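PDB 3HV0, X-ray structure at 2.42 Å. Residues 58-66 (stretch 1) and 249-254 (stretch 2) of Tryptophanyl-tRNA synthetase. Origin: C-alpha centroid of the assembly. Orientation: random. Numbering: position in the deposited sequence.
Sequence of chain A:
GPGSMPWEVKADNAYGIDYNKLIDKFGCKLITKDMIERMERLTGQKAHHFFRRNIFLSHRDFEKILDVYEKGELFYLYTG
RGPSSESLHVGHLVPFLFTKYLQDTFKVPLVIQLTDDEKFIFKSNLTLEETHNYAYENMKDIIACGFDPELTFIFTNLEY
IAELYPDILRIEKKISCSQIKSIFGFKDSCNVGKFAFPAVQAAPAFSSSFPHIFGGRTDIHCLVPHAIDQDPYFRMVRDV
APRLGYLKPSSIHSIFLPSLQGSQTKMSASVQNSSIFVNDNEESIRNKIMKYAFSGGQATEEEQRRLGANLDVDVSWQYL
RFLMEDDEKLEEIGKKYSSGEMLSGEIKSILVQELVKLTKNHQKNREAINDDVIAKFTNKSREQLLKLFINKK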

# COMPACT_ATOMS: atom_id res chain seq x y z
N SER A 58 -11.87 -10.71 -27.55
CA SER A 58 -10.91 -9.63 -27.67
C SER A 58 -9.60 -9.96 -26.96
O SER A 58 -9.59 -10.78 -26.05
CB SER A 58 -11.54 -8.37 -27.07
OG SER A 58 -11.02 -7.22 -27.69
N HIS A 59 -8.50 -9.34 -27.39
CA HIS A 59 -7.19 -9.56 -26.77
C HIS A 59 -6.19 -8.41 -26.97
O HIS A 59 -6.36 -7.55 -27.81
CB HIS A 59 -6.58 -10.84 -27.30
CG HIS A 59 -6.08 -10.73 -28.71
ND1 HIS A 59 -4.74 -10.70 -29.02
CD2 HIS A 59 -6.74 -10.60 -29.88
CE1 HIS A 59 -4.60 -10.59 -30.33
NE2 HIS A 59 -5.80 -10.52 -30.87
N ARG A 60 -5.15 -8.43 -26.14
CA ARG A 60 -3.92 -7.67 -26.35
C ARG A 60 -2.74 -8.64 -26.26
O ARG A 60 -2.52 -9.26 -25.23
CB ARG A 60 -3.75 -6.60 -25.29
CG ARG A 60 -4.90 -5.65 -25.23
CD ARG A 60 -4.65 -4.44 -24.33
NE ARG A 60 -5.11 -3.24 -25.03
CZ ARG A 60 -5.76 -2.22 -24.48
NH1 ARG A 60 -6.04 -2.21 -23.18
NH2 ARG A 60 -6.13 -1.20 -25.23
N ASP A 61 -2.01 -8.77 -27.36
CA ASP A 61 -0.79 -9.58 -27.44
C ASP A 61 -0.98 -11.01 -26.94
O ASP A 61 -0.05 -11.58 -26.35
CB ASP A 61 0.37 -8.91 -26.68
CG ASP A 61 0.86 -7.63 -27.35
OD1 ASP A 61 0.49 -7.34 -28.50
OD2 ASP A 61 1.62 -6.90 -26.71
N PHE A 62 -2.18 -11.56 -27.15
CA PHE A 62 -2.40 -12.99 -26.96
C PHE A 62 -1.55 -13.78 -27.95
O PHE A 62 -1.11 -14.87 -27.65
CB PHE A 62 -3.88 -13.34 -27.14
CG PHE A 62 -4.20 -14.81 -26.97
CD1 PHE A 62 -4.10 -15.43 -25.73
CD2 PHE A 62 -4.62 -15.57 -28.05
CE1 PHE A 62 -4.39 -16.77 -25.58
CE2 PHE A 62 -4.92 -16.92 -27.90
CZ PHE A 62 -4.79 -17.52 -26.67
N GLU A 63 -1.29 -13.23 -29.13
CA GLU A 63 -0.40 -13.90 -30.11
C GLU A 63 1.04 -14.05 -29.56
O GLU A 63 1.73 -14.99 -29.91
CB GLU A 63 -0.45 -13.23 -31.50
CG GLU A 63 0.31 -11.90 -31.67
CD GLU A 63 -0.26 -10.75 -30.87
OE1 GLU A 63 -1.43 -10.86 -30.43
OE2 GLU A 63 0.48 -9.75 -30.66
N LYS A 64 1.45 -13.17 -28.65
CA LYS A 64 2.74 -13.33 -27.97
C LYS A 64 2.78 -14.58 -27.09
O LYS A 64 3.79 -15.27 -27.06
CB LYS A 64 3.06 -12.09 -27.12
N ILE A 65 1.67 -14.89 -26.41
CA ILE A 65 1.61 -16.10 -25.56
C ILE A 65 1.79 -17.40 -26.37
O ILE A 65 2.51 -18.32 -25.97
CB ILE A 65 0.28 -16.19 -24.79
CG1 ILE A 65 0.27 -15.19 -23.62
CG2 ILE A 65 0.06 -17.60 -24.26
CD1 ILE A 65 0.35 -13.78 -24.05
N LEU A 66 1.13 -17.46 -27.53
CA LEU A 66 1.23 -18.61 -28.38
C LEU A 66 2.63 -18.70 -28.97
O LEU A 66 3.15 -19.80 -29.17
CB LEU A 66 0.18 -18.54 -29.50
CG LEU A 66 -1.30 -18.46 -29.07
CD1 LEU A 66 -2.21 -18.21 -30.26
CD2 LEU A 66 -1.69 -19.73 -28.35
N PRO A 249 2.17 -7.42 -19.88
CA PRO A 249 1.27 -8.57 -19.77
C PRO A 249 0.29 -8.60 -20.94
O PRO A 249 -0.09 -7.55 -21.47
CB PRO A 249 0.53 -8.30 -18.47
CG PRO A 249 0.46 -6.85 -18.40
CD PRO A 249 1.76 -6.34 -18.97
N SER A 250 -0.06 -9.79 -21.37
CA SER A 250 -1.07 -9.98 -22.39
C SER A 250 -2.43 -10.20 -21.74
O SER A 250 -2.50 -10.61 -20.60
CB SER A 250 -0.73 -11.21 -23.22
OG SER A 250 0.58 -11.08 -23.69
N SER A 251 -3.50 -9.99 -22.50
CA SER A 251 -4.82 -10.21 -21.98
C SER A 251 -5.76 -10.77 -23.03
O SER A 251 -5.53 -10.60 -24.20
CB SER A 251 -5.38 -8.92 -21.36
OG SER A 251 -5.11 -7.79 -22.15
N ILE A 252 -6.78 -11.47 -22.55
CA ILE A 252 -7.87 -11.98 -23.36
C ILE A 252 -9.17 -11.65 -22.62
O ILE A 252 -9.30 -11.95 -21.43
CB ILE A 252 -7.70 -13.50 -23.63
CG1 ILE A 252 -8.76 -14.00 -24.60
CG2 ILE A 252 -7.72 -14.29 -22.34
CD1 ILE A 252 -8.26 -15.20 -25.47
N HIS A 253 -10.12 -11.02 -23.31
CA HIS A 253 -11.20 -10.29 -22.66
C HIS A 253 -12.56 -10.87 -22.97
O HIS A 253 -12.84 -11.16 -24.13
CB HIS A 253 -11.24 -8.83 -23.12
CG HIS A 253 -9.91 -8.18 -23.26
ND1 HIS A 253 -9.61 -7.33 -24.30
CD2 HIS A 253 -8.79 -8.25 -22.49
CE1 HIS A 253 -8.37 -6.89 -24.16
NE2 HIS A 253 -7.85 -7.43 -23.07
N SER A 254 -13.43 -10.93 -21.96
CA SER A 254 -14.79 -11.46 -22.14
C SER A 254 -15.90 -10.42 -22.05
O SER A 254 -15.77 -9.38 -21.42
CB SER A 254 -15.08 -12.58 -21.14
OG SER A 254 -15.04 -12.10 -19.82

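Three backbone hydrogen bonds join the two stretches, pairing the strand at residues 58-60 with the strand at 250-254 in antiparallel fashion (166° between their directions). Arg-60 and Ser-251 form a reciprocal pair: Arg-60 N donates to Ser-251 O at 2.9 Å, and Ser-251 N donates back to Arg-60 O at 3.0 Å, with N-H...O angles of 158° and 160°. The next hydrogen-bonded pair is Ser-58 with His-253, where His-253 N reaches Ser-58 O at 2.8 Å and 162°. Between these lies the non-hydrogen-bonded pair of His-59 and Ile-252, whose CA atoms approach to 4.2 Å, against 5.1 Å in the flanking pairs. Beside this pair, Ile-252 CA lies 3.4 Å from Ser-58 O, a CA-H...O contact that accompanies the conventional bonds.

The pairing stops where the chain turns at Asp-61, whose positive phi (52°) and psi (33°) take it out of the extended conformation and lead into the helix. Here a side chain takes over the polar link: Ser-250 OG donates to Asp-61 O at 2.8 Å. The small hydroxyl, in the m rotamer and on a CB directed toward the first stretch, can reach this carbonyl directly. The position of OG is less certain than the others because it lies too close to a neighbouring side-chain atom in the model. On the first stretch itself, the turn is braced by Phe-62 N donating to His-59 ND1 at 3.3 Å, so that the side chain of His-59, within the strand, ties it to the start of the following segment. Asp-61 O also accepts a weak bond from Lys-64 N at 3.2 Å.

Side chains alternate between the two faces of the sheet. Ser-58, Arg-60, Ser-251 and His-253 share one face, where the imidazole of His-253 is the centre of the packing. His-59 CA lies over one face of this ring, 4.2 Å from its centroid, in a CH-pi contact made by the backbone of a residue whose own side chain points to the other side of the sheet. Arg-60 CG meets the ring edge, 3.8 Å from His-253 CE1, so the aliphatic part of the arginine supplies the packing, while Ser-58 CB approaches His-253 ND1 to 3.5 Å. The short side chain of Ser-251 fits beside Arg-60, with Ser-251 OG 3.6 Å from Arg-60 CB; the same OG lies 2.9 Å from His-253 NE2.

His-59 and Ile-252 occupy the opposite face. There Ile-252, with both chi angles t, extends its CD1 over one face of the Phe-62 ring, 4.1 Å from the centroid and only 8° off the normal. An aliphatic methyl and a flat aromatic surface suit this contact, which carries the packing beyond the paired strands to the segment after the turn. All of these residues except Asp-61 and Lys-64 are buried, and the two stretches together cover 474 Å² of surface.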